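4-hydroxy-tetrahydrodipicolinate synthase (Aquifex aeolicus, PDB 2EHH) probably catalyses the condensation of pyruvate with aspartate-β-semialdehyde to 4-hydroxy-tetrahydrodipicolinate, a step of lysine biosynthesis through diaminopimelate, and acts as a homotetramer. Local coordinates at residues Q3-L9 and T35-V40; Q111-Y115 and E141-T146; V205-M210 and L239-F244; I245-P251 and T271-N277. The contacts are given in a common frame with arbitrary orientation. Numbering follows the deposited sequence.

Contact 1: Q3-L9 and T35-V40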
loop_
_atom_site.group_PDB
_atom_site.type_symbol
_atom_site.label_atom_id
_atom_site.label_comp_id
_atom_site.label_asym_id
_atom_site.label_seq_id
_atom_site.Cartn_x
_atom_site.Cartn_y
_atom_site.Cartn_z
ATOM N N GLN A 3 -4.882 -24.575 20.399
ATOM C CA GLN A 3 -3.457 -24.593 20.135
ATOM C C GLN A 3 -3.102 -25.719 19.174
ATOM O O GLN A 3 -3.975 -26.478 18.746
ATOM C CB GLN A 3 -2.739 -24.755 21.489
ATOM C CG GLN A 3 -1.591 -25.760 21.580
ATOM C CD GLN A 3 -2.021 -27.199 21.351
ATOM O OE1 GLN A 3 -3.202 -27.537 21.451
ATOM N NE2 GLN A 3 -1.056 -28.057 21.052
ATOM N N GLY A 4 -1.825 -25.802 18.818
ATOM C CA GLY A 4 -1.356 -26.862 17.946
ATOM C C GLY A 4 -1.594 -26.725 16.457
ATOM O O GLY A 4 -1.595 -25.626 15.901
ATOM N N SER A 5 -1.795 -27.874 15.819
ATOM C CA SER A 5 -2.025 -27.949 14.385
ATOM C C SER A 5 -3.518 -28.047 14.081
ATOM O O SER A 5 -4.145 -29.078 14.332
ATOM C CB SER A 5 -1.288 -29.166 13.819
ATOM O OG SER A 5 -1.453 -29.258 12.417
ATOM N N ILE A 6 -4.072 -26.961 13.547
ATOM C CA ILE A 6 -5.487 -26.873 13.193
ATOM C C ILE A 6 -5.599 -26.735 11.677
ATOM O O ILE A 6 -4.934 -25.895 11.073
ATOM C CB ILE A 6 -6.144 -25.642 13.856
ATOM C CG1 ILE A 6 -5.973 -25.722 15.374
ATOM C CG2 ILE A 6 -7.625 -25.558 13.480
ATOM C CD1 ILE A 6 -6.525 -24.518 16.121
ATOM N N VAL A 7 -6.438 -27.554 11.058
ATOM C CA VAL A 7 -6.585 -27.489 9.612
ATOM C C VAL A 7 -7.829 -26.724 9.161
ATOM O O VAL A 7 -8.928 -26.961 9.656
ATOM C CB VAL A 7 -6.625 -28.915 8.992
ATOM C CG1 VAL A 7 -7.812 -29.696 9.549
ATOM C CG2 VAL A 7 -6.719 -28.825 7.472
ATOM N N ALA A 8 -7.638 -25.778 8.245
ATOM C CA ALA A 8 -8.755 -25.024 7.682
ATOM C C ALA A 8 -9.190 -25.990 6.582
ATOM O O ALA A 8 -8.630 -26.010 5.485
ATOM C CB ALA A 8 -8.266 -23.695 7.091
ATOM N N LEU A 9 -10.168 -26.824 6.903
ATOM C CA LEU A 9 -10.630 -27.850 5.980
ATOM C C LEU A 9 -11.399 -27.363 4.759
ATOM O O LEU A 9 -12.271 -26.502 4.858
ATOM C CB LEU A 9 -11.489 -28.858 6.745
ATOM C CG LEU A 9 -11.555 -30.270 6.172
ATOM C CD1 LEU A 9 -10.213 -30.951 6.367
ATOM C CD2 LEU A 9 -12.650 -31.062 6.881
ATOM N N THR A 35 -3.679 -34.282 13.599
ATOM C CA THR A 35 -4.220 -32.926 13.621
ATOM C C THR A 35 -4.989 -32.691 14.926
ATOM O O THR A 35 -5.758 -33.542 15.368
ATOM C CB THR A 35 -5.131 -32.683 12.401
ATOM O OG1 THR A 35 -4.403 -32.997 11.207
ATOM C CG2 THR A 35 -5.569 -31.223 12.335
ATOM N N ASP A 36 -4.769 -31.535 15.546
ATOM C CA ASP A 36 -5.415 -31.216 16.814
ATOM C C ASP A 36 -6.868 -30.777 16.689
ATOM O O ASP A 36 -7.692 -31.074 17.557
ATOM C CB ASP A 36 -4.612 -30.141 17.547
ATOM C CG ASP A 36 -3.217 -30.608 17.905
ATOM O OD1 ASP A 36 -3.100 -31.576 18.686
ATOM O OD2 ASP A 36 -2.237 -30.016 17.405
ATOM N N ALA A 37 -7.190 -30.072 15.610
ATOM C CA ALA A 37 -8.553 -29.608 15.420
ATOM C C ALA A 37 -8.860 -29.329 13.963
ATOM O O ALA A 37 -7.961 -29.089 13.157
ATOM C CB ALA A 37 -8.788 -28.350 16.247
ATOM N N ILE A 38 -10.143 -29.354 13.635
ATOM C CA ILE A 38 -10.577 -29.089 12.279
ATOM C C ILE A 38 -11.492 -27.880 12.275
ATOM O O ILE A 38 -12.397 -27.767 13.104
ATOM C CB ILE A 38 -11.346 -30.287 11.675
ATOM C CG1 ILE A 38 -10.434 -31.512 11.605
ATOM C CG2 ILE A 38 -11.844 -29.938 10.277
ATOM C CD1 ILE A 38 -11.112 -32.740 11.046
ATOM N N LEU A 39 -11.222 -26.961 11.358
ATOM C CA LEU A 39 -12.039 -25.770 11.193
ATOM C C LEU A 39 -12.865 -26.027 9.947
ATOM O O LEU A 39 -12.311 -26.194 8.859
ATOM C CB LEU A 39 -11.167 -24.531 10.968
ATOM C CG LEU A 39 -11.871 -23.337 10.313
ATOM C CD1 LEU A 39 -12.935 -22.788 11.245
ATOM C CD2 LEU A 39 -10.849 -22.260 9.968
ATOM N N VAL A 40 -14.183 -26.081 10.102
ATOM C CA VAL A 40 -15.053 -26.307 8.956
ATOM C C VAL A 40 -15.814 -25.031 8.608
ATOM O O VAL A 40 -16.118 -24.219 9.480
ATOM C CB VAL A 40 -16.064 -27.446 9.229
ATOM C CG1 VAL A 40 -15.323 -28.760 9.400
ATOM C CG2 VAL A 40 -16.879 -27.136 10.475
HETATM O O HOH W 1 -1.799 -31.678 11.390
HETATM O O HOH W 2 -12.772 -24.434 6.578
#
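Two apolar layers flank this strand pair. On one, I6 CG1 meets A37 CB at 3.9 Å and A8 CB lies 4.1 Å from L39 CD2, with I73 of strand 71-75 adjoining I6 and L39. On the other, V7 CG1 touches I38 CG1 (3.8 Å) and L9 CD2 reaches I38 CG2 (3.7 Å), beneath H30 of helix 20-31. Strands 4-8 and 37-40, the first two of the (βα)8 TIM barrel, are joined by a right-handed β-α-β crossover through that helix. They run parallel at 26°, axes 4.7 Å apart, and a ladder ties them: V7 N to A37 O (3.0 Å), L39 N to V7 O (2.9 Å) and L9 N to L39 O (3.0 Å). At its start, S5 O accepts from D36 N (2.8 Å), and S5 N donates to D36 OD2 (2.7 Å), also salt-bridged to K215. A CB on G4 would clash with D36 OD2. At the polar edge, a water links S5 OG, itself bonded to N207, with T35 OG1.

Contact 2: Q111-Y115 and E141-T146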
loop_
_atom_site.group_PDB
_atom_site.type_symbol
_atom_site.label_atom_id
_atom_site.label_comp_id
_atom_site.label_asym_id
_atom_site.label_seq_id
_atom_site.Cartn_x
_atom_site.Cartn_y
_atom_site.Cartn_z
ATOM N N GLN A 111 -14.204 0.870 14.443
ATOM C CA GLN A 111 -13.733 0.019 15.532
ATOM C C GLN A 111 -14.854 -0.201 16.543
ATOM O O GLN A 111 -14.960 -1.273 17.143
ATOM C CB GLN A 111 -12.513 0.645 16.220
ATOM C CG GLN A 111 -11.254 0.651 15.359
ATOM C CD GLN A 111 -10.849 -0.741 14.893
ATOM O OE1 GLN A 111 -10.772 -1.684 15.690
ATOM N NE2 GLN A 111 -10.574 -0.875 13.597
ATOM N N ARG A 112 -15.697 0.813 16.733
ATOM C CA ARG A 112 -16.817 0.682 17.659
ATOM C C ARG A 112 -17.742 -0.395 17.095
ATOM O O ARG A 112 -18.266 -1.236 17.833
ATOM C CB ARG A 112 -17.556 2.019 17.795
ATOM C CG ARG A 112 -18.790 2.004 18.699
ATOM C CD ARG A 112 -18.552 1.251 20.007
ATOM N NE ARG A 112 -19.437 1.717 21.072
ATOM C CZ ARG A 112 -20.032 0.926 21.962
ATOM N NH1 ARG A 112 -19.850 -0.383 21.920
ATOM N NH2 ARG A 112 -20.806 1.450 22.903
ATOM N N GLY A 113 -17.917 -0.367 15.776
ATOM C CA GLY A 113 -18.753 -1.347 15.113
ATOM C C GLY A 113 -18.188 -2.743 15.279
ATOM O O GLY A 113 -18.934 -3.693 15.500
ATOM N N LEU A 114 -16.868 -2.879 15.173
ATOM C CA LEU A 114 -16.237 -4.184 15.329
ATOM C C LEU A 114 -16.407 -4.665 16.765
ATOM O O LEU A 114 -16.626 -5.852 17.011
ATOM C CB LEU A 114 -14.748 -4.104 14.976
ATOM C CG LEU A 114 -14.433 -3.828 13.500
ATOM C CD1 LEU A 114 -12.929 -3.789 13.277
ATOM C CD2 LEU A 114 -15.070 -4.931 12.643
ATOM N N TYR A 115 -16.300 -3.739 17.713
ATOM C CA TYR A 115 -16.466 -4.074 19.127
ATOM C C TYR A 115 -17.881 -4.598 19.372
ATOM O O TYR A 115 -18.070 -5.684 19.925
ATOM C CB TYR A 115 -16.224 -2.834 19.995
ATOM C CG TYR A 115 -16.649 -2.996 21.438
ATOM C CD1 TYR A 115 -15.943 -3.824 22.312
ATOM C CD2 TYR A 115 -17.766 -2.323 21.929
ATOM C CE1 TYR A 115 -16.340 -3.973 23.645
ATOM C CE2 TYR A 115 -18.172 -2.463 23.257
ATOM C CZ TYR A 115 -17.456 -3.286 24.108
ATOM O OH TYR A 115 -17.847 -3.403 25.425
ATOM N N GLU A 141 -9.185 -3.835 9.462
ATOM C CA GLU A 141 -8.469 -4.564 10.506
ATOM C C GLU A 141 -8.957 -4.190 11.896
ATOM O O GLU A 141 -9.207 -3.019 12.189
ATOM C CB GLU A 141 -6.960 -4.310 10.407
ATOM C CG GLU A 141 -6.146 -4.873 11.576
ATOM C CD GLU A 141 -4.662 -4.977 11.265
ATOM O OE1 GLU A 141 -4.169 -6.107 11.048
ATOM O OE2 GLU A 141 -3.989 -3.926 11.226
ATOM N N ILE A 142 -9.112 -5.197 12.748
ATOM C CA ILE A 142 -9.546 -4.956 14.112
ATOM C C ILE A 142 -8.284 -4.558 14.883
ATOM O O ILE A 142 -7.300 -5.300 14.909
ATOM C CB ILE A 142 -10.200 -6.221 14.710
ATOM C CG1 ILE A 142 -10.769 -5.909 16.097
ATOM C CG2 ILE A 142 -9.201 -7.366 14.741
ATOM C CD1 ILE A 142 -11.693 -7.007 16.640
ATOM N N SER A 143 -8.304 -3.373 15.480
ATOM C CA SER A 143 -7.140 -2.875 16.214
ATOM C C SER A 143 -6.875 -3.677 17.478
ATOM O O SER A 143 -7.764 -4.350 18.003
ATOM C CB SER A 143 -7.338 -1.413 16.602
ATOM O OG SER A 143 -8.238 -1.315 17.692
ATOM N N VAL A 144 -5.649 -3.602 17.974
ATOM C CA VAL A 144 -5.312 -4.321 19.191
ATOM C C VAL A 144 -6.103 -3.699 20.348
ATOM O O VAL A 144 -6.514 -4.399 21.276
ATOM C CB VAL A 144 -3.792 -4.265 19.463
ATOM C CG1 VAL A 144 -3.459 -5.014 20.751
ATOM C CG2 VAL A 144 -3.042 -4.899 18.283
ATOM N N ASP A 145 -6.328 -2.389 20.284
ATOM C CA ASP A 145 -7.115 -1.712 21.316
ATOM C C ASP A 145 -8.485 -2.383 21.404
ATOM O O ASP A 145 -8.960 -2.710 22.487
ATOM C CB ASP A 145 -7.325 -0.229 20.975
ATOM C CG ASP A 145 -6.136 0.644 21.345
ATOM O OD1 ASP A 145 -5.211 0.153 22.019
ATOM O OD2 ASP A 145 -6.138 1.837 20.968
ATOM N N THR A 146 -9.119 -2.586 20.253
ATOM C CA THR A 146 -10.438 -3.207 20.209
ATOM C C THR A 146 -10.375 -4.647 20.715
ATOM O O THR A 146 -11.225 -5.068 21.498
ATOM C CB THR A 146 -11.017 -3.182 18.778
ATOM O OG1 THR A 146 -11.161 -1.824 18.353
ATOM C CG2 THR A 146 -12.385 -3.867 18.729
#
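The side-chain amide of Q111, in the first turn of helix 111-124, docks against the loop leading into helix 144-153 and uses both of its polar atoms. Its OE1 accepts from T146 OG1 at 2.7 Å and from S143 N at 3.0 Å, while Q111 NE2 donates to E141 O at 2.9 Å. One amide thus reads two backbone groups two residues apart and a hydroxyl in the following turn, fixing the loop just where the helix begins. S143 is the N-cap of that helix: its OG accepts from T146 N at 3.0 Å, so T146 joins the cap through its backbone and Q111 through its side chain. Around this polar cluster the packing is lighter. L114 CD1 lies 3.9 Å from I142 CB, and T146 CG2 approaches Y115 CB at 4.2 Å, close to the cation-pi pair of Y115 with K149. Both helices belong to the outer layer of the TIM barrel, on either side of strand 129-133 in the chain. L114 and I142 also meet at V103, just beyond strand 98-102, while V144 packs on helix 167-177, the next helix along the layer.

Contact 3: V205-M210 and L239-F244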
loop_
_atom_site.group_PDB
_atom_site.type_symbol
_atom_site.label_atom_id
_atom_site.label_comp_id
_atom_site.label_asym_id
_atom_site.label_seq_id
_atom_site.Cartn_x
_atom_site.Cartn_y
_atom_site.Cartn_z
ATOM N N VAL A 205 -3.480 -24.197 6.047
ATOM C CA VAL A 205 -4.009 -24.596 4.751
ATOM C C VAL A 205 -3.192 -25.822 4.334
ATOM O O VAL A 205 -3.741 -26.824 3.874
ATOM C CB VAL A 205 -3.824 -23.474 3.688
ATOM C CG1 VAL A 205 -4.043 -24.029 2.289
ATOM C CG2 VAL A 205 -4.808 -22.341 3.953
ATOM N N ALA A 206 -1.874 -25.734 4.516
ATOM C CA ALA A 206 -0.958 -26.816 4.158
ATOM C C ALA A 206 -1.299 -28.116 4.879
ATOM O O ALA A 206 -0.970 -29.203 4.405
ATOM C CB ALA A 206 0.481 -26.412 4.470
ATOM N N ASN A 207 -1.953 -27.983 6.028
ATOM C CA ASN A 207 -2.377 -29.116 6.844
ATOM C C ASN A 207 -3.271 -30.083 6.075
ATOM O O ASN A 207 -3.332 -31.270 6.389
ATOM C CB ASN A 207 -3.155 -28.618 8.063
ATOM C CG ASN A 207 -2.393 -28.794 9.334
ATOM O OD1 ASN A 207 -1.434 -29.565 9.384
ATOM N ND2 ASN A 207 -2.813 -28.101 10.381
ATOM N N ASN A 208 -3.988 -29.556 5.090
ATOM C CA ASN A 208 -4.893 -30.359 4.278
ATOM C C ASN A 208 -4.195 -31.489 3.530
ATOM O O ASN A 208 -4.806 -32.525 3.267
ATOM C CB ASN A 208 -5.614 -29.471 3.259
ATOM C CG ASN A 208 -6.795 -28.736 3.851
ATOM O OD1 ASN A 208 -7.864 -29.314 4.046
ATOM N ND2 ASN A 208 -6.610 -27.450 4.144
ATOM N N VAL A 209 -2.921 -31.298 3.195
ATOM C CA VAL A 209 -2.201 -32.312 2.440
ATOM C C VAL A 209 -0.991 -32.955 3.109
ATOM O O VAL A 209 -0.615 -34.066 2.747
ATOM C CB VAL A 209 -1.789 -31.765 1.061
ATOM C CG1 VAL A 209 -3.036 -31.341 0.294
ATOM C CG2 VAL A 209 -0.845 -30.595 1.218
ATOM N N MET A 210 -0.373 -32.265 4.061
ATOM C CA MET A 210 0.768 -32.823 4.778
ATOM C C MET A 210 0.596 -32.574 6.275
ATOM O O MET A 210 1.382 -31.864 6.899
ATOM C CB MET A 210 2.086 -32.216 4.271
ATOM C CG MET A 210 2.507 -32.746 2.901
ATOM S SD MET A 210 4.132 -32.185 2.349
ATOM C CE MET A 210 5.215 -33.313 3.218
ATOM N N LEU A 239 6.065 -26.113 -0.528
ATOM C CA LEU A 239 4.644 -26.437 -0.442
ATOM C C LEU A 239 3.848 -25.205 -0.006
ATOM O O LEU A 239 2.803 -24.894 -0.585
ATOM C CB LEU A 239 4.402 -27.567 0.564
ATOM C CG LEU A 239 2.933 -27.940 0.798
ATOM C CD1 LEU A 239 2.349 -28.551 -0.466
ATOM C CD2 LEU A 239 2.825 -28.919 1.960
ATOM N N PHE A 240 4.345 -24.508 1.015
ATOM C CA PHE A 240 3.669 -23.315 1.524
ATOM C C PHE A 240 3.452 -22.276 0.427
ATOM O O PHE A 240 2.395 -21.650 0.354
ATOM C CB PHE A 240 4.473 -22.662 2.659
ATOM C CG PHE A 240 4.534 -23.473 3.932
ATOM C CD1 PHE A 240 3.676 -24.549 4.146
ATOM C CD2 PHE A 240 5.437 -23.128 4.936
ATOM C CE1 PHE A 240 3.715 -25.268 5.339
ATOM C CE2 PHE A 240 5.486 -23.838 6.135
ATOM C CZ PHE A 240 4.620 -24.912 6.337
ATOM N N LYS A 241 4.451 -22.090 -0.429
ATOM C CA LYS A 241 4.327 -21.103 -1.496
ATOM C C LYS A 241 3.398 -21.529 -2.633
ATOM O O LYS A 241 2.535 -20.757 -3.049
ATOM C CB LYS A 241 5.708 -20.758 -2.061
ATOM C CG LYS A 241 6.643 -20.103 -1.048
ATOM C CD LYS A 241 5.982 -18.903 -0.356
ATOM C CE LYS A 241 5.642 -17.784 -1.338
ATOM N NZ LYS A 241 4.786 -16.731 -0.707
ATOM N N VAL A 242 3.553 -22.753 -3.130
ATOM C CA VAL A 242 2.711 -23.207 -4.236
ATOM C C VAL A 242 1.214 -23.250 -3.901
ATOM O O VAL A 242 0.374 -23.092 -4.788
ATOM C CB VAL A 242 3.164 -24.598 -4.763
ATOM C CG1 VAL A 242 2.698 -25.702 -3.825
ATOM C CG2 VAL A 242 2.632 -24.817 -6.174
ATOM N N LEU A 243 0.872 -23.452 -2.629
ATOM C CA LEU A 243 -0.537 -23.497 -2.237
ATOM C C LEU A 243 -1.211 -22.140 -2.389
ATOM O O LEU A 243 -2.426 -22.022 -2.243
ATOM C CB LEU A 243 -0.677 -23.991 -0.795
ATOM C CG LEU A 243 -0.817 -25.510 -0.629
ATOM C CD1 LEU A 243 0.164 -26.237 -1.520
ATOM C CD2 LEU A 243 -0.597 -25.882 0.823
ATOM N N PHE A 244 -0.418 -21.116 -2.691
ATOM C CA PHE A 244 -0.954 -19.774 -2.879
ATOM C C PHE A 244 -0.597 -19.182 -4.240
ATOM O O PHE A 244 -0.642 -17.966 -4.422
ATOM C CB PHE A 244 -0.466 -18.864 -1.752
ATOM C CG PHE A 244 -1.048 -19.216 -0.420
ATOM C CD1 PHE A 244 -2.249 -18.652 -0.001
ATOM C CD2 PHE A 244 -0.439 -20.175 0.383
ATOM C CE1 PHE A 244 -2.836 -19.042 1.198
ATOM C CE2 PHE A 244 -1.021 -20.572 1.584
ATOM C CZ PHE A 244 -2.221 -20.007 1.991
#
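In this TIM barrel, strand 201-204 is followed by a short 3-10 turn, residues 206-208, before helix 211-223 begins, and against that turn rests the C-terminal end of helix 226-242. The turn is held by N208 N to V205 O (3.0 Å) and V209 N to A206 O (3.1 Å), and N208 ND2 reinforces it by donating to V205 O at 2.9 Å. Opposite, L243 N still bonds to L239 O (3.2 Å), whereas F244 N reaches back three residues to K241 O (3.0 Å) as the chain leaves the helix. No hydrogen bond crosses between the segments; the interface is apolar. A206 sits at its centre, its CB 3.8 Å from L243 CD2 and 4.3 Å from L239 CD2. L239 also takes up V209, whose CG2 is 4.1 Å from L239 CD2, and the sulphur of M210. V205 bridges L243 and F244, and its side chain comes within about 4 Å of that of T44, a predicted pyruvate-binding residue, so this packing borders the probable active site. Beside A206, the F240 ring presents its edge: CE1 lies 3.5 Å from A206 CB.

Contact 4: I245-P251 and T271-N277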
loop_
_atom_site.group_PDB
_atom_site.type_symbol
_atom_site.label_atom_id
_atom_site.label_comp_id
_atom_site.label_asym_id
_atom_site.label_seq_id
_atom_site.Cartn_x
_atom_site.Cartn_y
_atom_site.Cartn_z
ATOM N N ILE A 245 -0.255 -20.044 -5.195
ATOM C CA ILE A 245 0.095 -19.595 -6.540
ATOM C C ILE A 245 -1.150 -18.964 -7.164
ATOM O O ILE A 245 -1.068 -18.156 -8.087
ATOM C CB ILE A 245 0.614 -20.771 -7.394
ATOM C CG1 ILE A 245 1.147 -20.250 -8.730
ATOM C CG2 ILE A 245 -0.486 -21.802 -7.596
ATOM C CD1 ILE A 245 1.966 -21.280 -9.492
ATOM N N GLU A 246 -2.306 -19.354 -6.639
ATOM C CA GLU A 246 -3.592 -18.810 -7.048
ATOM C C GLU A 246 -4.375 -18.669 -5.749
ATOM O O GLU A 246 -4.052 -19.322 -4.761
ATOM C CB GLU A 246 -4.316 -19.742 -8.032
ATOM C CG GLU A 246 -3.908 -19.514 -9.493
ATOM C CD GLU A 246 -4.752 -20.307 -10.482
ATOM O OE1 GLU A 246 -5.975 -20.432 -10.252
ATOM O OE2 GLU A 246 -4.196 -20.786 -11.496
ATOM N N THR A 247 -5.385 -17.810 -5.740
ATOM C CA THR A 247 -6.184 -17.572 -4.542
ATOM C C THR A 247 -6.601 -18.834 -3.777
ATOM O O THR A 247 -7.236 -19.733 -4.337
ATOM C CB THR A 247 -7.465 -16.778 -4.891
ATOM O OG1 THR A 247 -7.103 -15.534 -5.507
ATOM C CG2 THR A 247 -8.288 -16.499 -3.637
ATOM N N ASN A 248 -6.240 -18.896 -2.497
ATOM C CA ASN A 248 -6.628 -20.023 -1.643
ATOM C C ASN A 248 -8.160 -19.974 -1.589
ATOM O O ASN A 248 -8.740 -18.893 -1.462
ATOM C CB ASN A 248 -6.034 -19.837 -0.240
ATOM C CG ASN A 248 -6.604 -20.817 0.780
ATOM O OD1 ASN A 248 -7.212 -20.414 1.775
ATOM N ND2 ASN A 248 -6.398 -22.102 0.544
ATOM N N PRO A 249 -8.838 -21.137 -1.598
ATOM C CA PRO A 249 -8.379 -22.527 -1.654
ATOM C C PRO A 249 -8.265 -23.187 -3.027
ATOM O O PRO A 249 -8.338 -24.414 -3.124
ATOM C CB PRO A 249 -9.415 -23.232 -0.801
ATOM C CG PRO A 249 -10.680 -22.581 -1.308
ATOM C CD PRO A 249 -10.300 -21.094 -1.407
ATOM N N ILE A 250 -8.085 -22.418 -4.093
ATOM C CA ILE A 250 -7.986 -23.062 -5.398
ATOM C C ILE A 250 -6.844 -24.089 -5.454
ATOM O O ILE A 250 -7.054 -25.239 -5.864
ATOM C CB ILE A 250 -7.855 -22.014 -6.525
ATOM C CG1 ILE A 250 -9.161 -21.214 -6.615
ATOM C CG2 ILE A 250 -7.567 -22.708 -7.855
ATOM C CD1 ILE A 250 -9.131 -20.051 -7.589
ATOM N N PRO A 251 -5.628 -23.703 -5.037
ATOM C CA PRO A 251 -4.526 -24.673 -5.080
ATOM C C PRO A 251 -4.684 -25.858 -4.120
ATOM O O PRO A 251 -4.471 -27.006 -4.507
ATOM C CB PRO A 251 -3.301 -23.824 -4.735
ATOM C CG PRO A 251 -3.684 -22.464 -5.262
ATOM C CD PRO A 251 -5.111 -22.345 -4.789
ATOM N N THR A 271 -12.661 -20.923 -9.548
ATOM C CA THR A 271 -12.473 -21.745 -10.740
ATOM C C THR A 271 -11.232 -22.615 -10.653
ATOM O O THR A 271 -10.377 -22.409 -9.792
ATOM C CB THR A 271 -12.313 -20.853 -11.982
ATOM O OG1 THR A 271 -11.253 -19.912 -11.752
ATOM C CG2 THR A 271 -13.600 -20.092 -12.269
ATOM N N GLU A 272 -11.130 -23.582 -11.563
ATOM C CA GLU A 272 -9.973 -24.464 -11.597
ATOM C C GLU A 272 -8.745 -23.626 -11.941
ATOM O O GLU A 272 -8.861 -22.537 -12.514
ATOM C CB GLU A 272 -10.151 -25.565 -12.652
ATOM C CG GLU A 272 -11.462 -26.331 -12.546
ATOM C CD GLU A 272 -11.520 -27.548 -13.458
ATOM O OE1 GLU A 272 -10.845 -27.556 -14.514
ATOM O OE2 GLU A 272 -12.261 -28.495 -13.124
ATOM N N MET A 273 -7.574 -24.140 -11.586
ATOM C CA MET A 273 -6.311 -23.460 -11.848
ATOM C C MET A 273 -6.029 -23.411 -13.341
ATOM O O MET A 273 -6.653 -24.122 -14.127
ATOM C CB MET A 273 -5.158 -24.207 -11.174
ATOM C CG MET A 273 -5.207 -24.239 -9.661
ATOM S SD MET A 273 -3.963 -25.349 -8.976
ATOM C CE MET A 273 -2.510 -24.293 -8.997
ATOM N N SER A 274 -5.080 -22.565 -13.726
ATOM C CA SER A 274 -4.685 -22.478 -15.122
ATOM C C SER A 274 -3.846 -23.736 -15.311
ATOM O O SER A 274 -3.169 -24.177 -14.379
ATOM C CB SER A 274 -3.827 -21.238 -15.365
ATOM O OG SER A 274 -2.604 -21.316 -14.652
ATOM N N PRO A 275 -3.893 -24.347 -16.506
ATOM C CA PRO A 275 -3.097 -25.558 -16.717
ATOM C C PRO A 275 -1.637 -25.410 -16.298
ATOM O O PRO A 275 -1.073 -26.308 -15.677
ATOM C CB PRO A 275 -3.270 -25.837 -18.216
ATOM C CG PRO A 275 -3.682 -24.502 -18.793
ATOM C CD PRO A 275 -4.600 -23.959 -17.735
ATOM N N GLU A 276 -1.034 -24.270 -16.622
ATOM C CA GLU A 276 0.361 -24.019 -16.269
ATOM C C GLU A 276 0.566 -24.092 -14.754
ATOM O O GLU A 276 1.467 -24.780 -14.275
ATOM C CB GLU A 276 0.792 -22.641 -16.782
ATOM C CG GLU A 276 0.709 -22.494 -18.298
ATOM C CD GLU A 276 0.658 -21.040 -18.749
ATOM O OE1 GLU A 276 -0.250 -20.303 -18.294
ATOM O OE2 GLU A 276 1.521 -20.636 -19.561
ATOM N N ASN A 277 -0.275 -23.388 -14.004
ATOM C CA ASN A 277 -0.168 -23.388 -12.549
ATOM C C ASN A 277 -0.486 -24.756 -11.955
ATOM O O ASN A 277 0.179 -25.206 -11.020
ATOM C CB ASN A 277 -1.094 -22.325 -11.953
ATOM C CG ASN A 277 -0.535 -20.919 -12.097
ATOM O OD1 ASN A 277 -1.269 -19.934 -12.020
ATOM N ND2 ASN A 277 0.776 -20.820 -12.286
HETATM O O HOH W 3 -8.064 -20.211 -11.732
#
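A direct hydrogen bond joins the two segments: S274 N donates to E246 OE2 at 3.0 Å. Since S274 is the N-cap of helix 275-287, with its OG accepting from N277 N at 3.2 Å, the glutamate attaches residues 245-251 to the very start of that helix. The other carboxylate oxygen works through water: a single molecule donates to E246 OE1 and to E272 O, each at 2.6 Å, and accepts from T271 OG1 at 3.2 Å. Apolar contacts centre on M273, whose side chain lies among I245, I250 and P251. Its CE is 3.5 Å from I245 CG2 and 4.3 Å from P251 CG, while M273 CG meets I250 CG2 at 3.3 Å. The backbone of 245-251 turns sharply ahead of helix 250-258: the peptide before P249 is cis, and I250 N bonds to T247 O at 2.8 Å. In the same turn N248 OD1 bonds to T44, a predicted pyruvate-binding residue, and T247 reaches K108 of the third subunit. The contact therefore joins the starts of helices 250-258 and 275-287, with M273 also touching L281 of the latter, beside a subunit interface.

Overall arrangement
All four contacts belong to one TIM barrel and follow in series along the chain. Contact 1 lies within the barrel wall, its centre 7 Å from that of the chain. Contact 3, 14 Å from it between centres, touches it: N207 and N208 bond to S5 and A8, tying the turn after the last strand to the first strand at the barrel's closure. Contact 4 adjoins contact 3 (centres 12 Å apart), where L243 meets P251 between helices 226-242 and 250-258. Contact 2 stands apart in the outer helical layer, its centre 26 to 33 Å from the others. Contacts 3 and 4 thus join C-terminal helices to the barrel beside T44, part of the predicted pyruvate site.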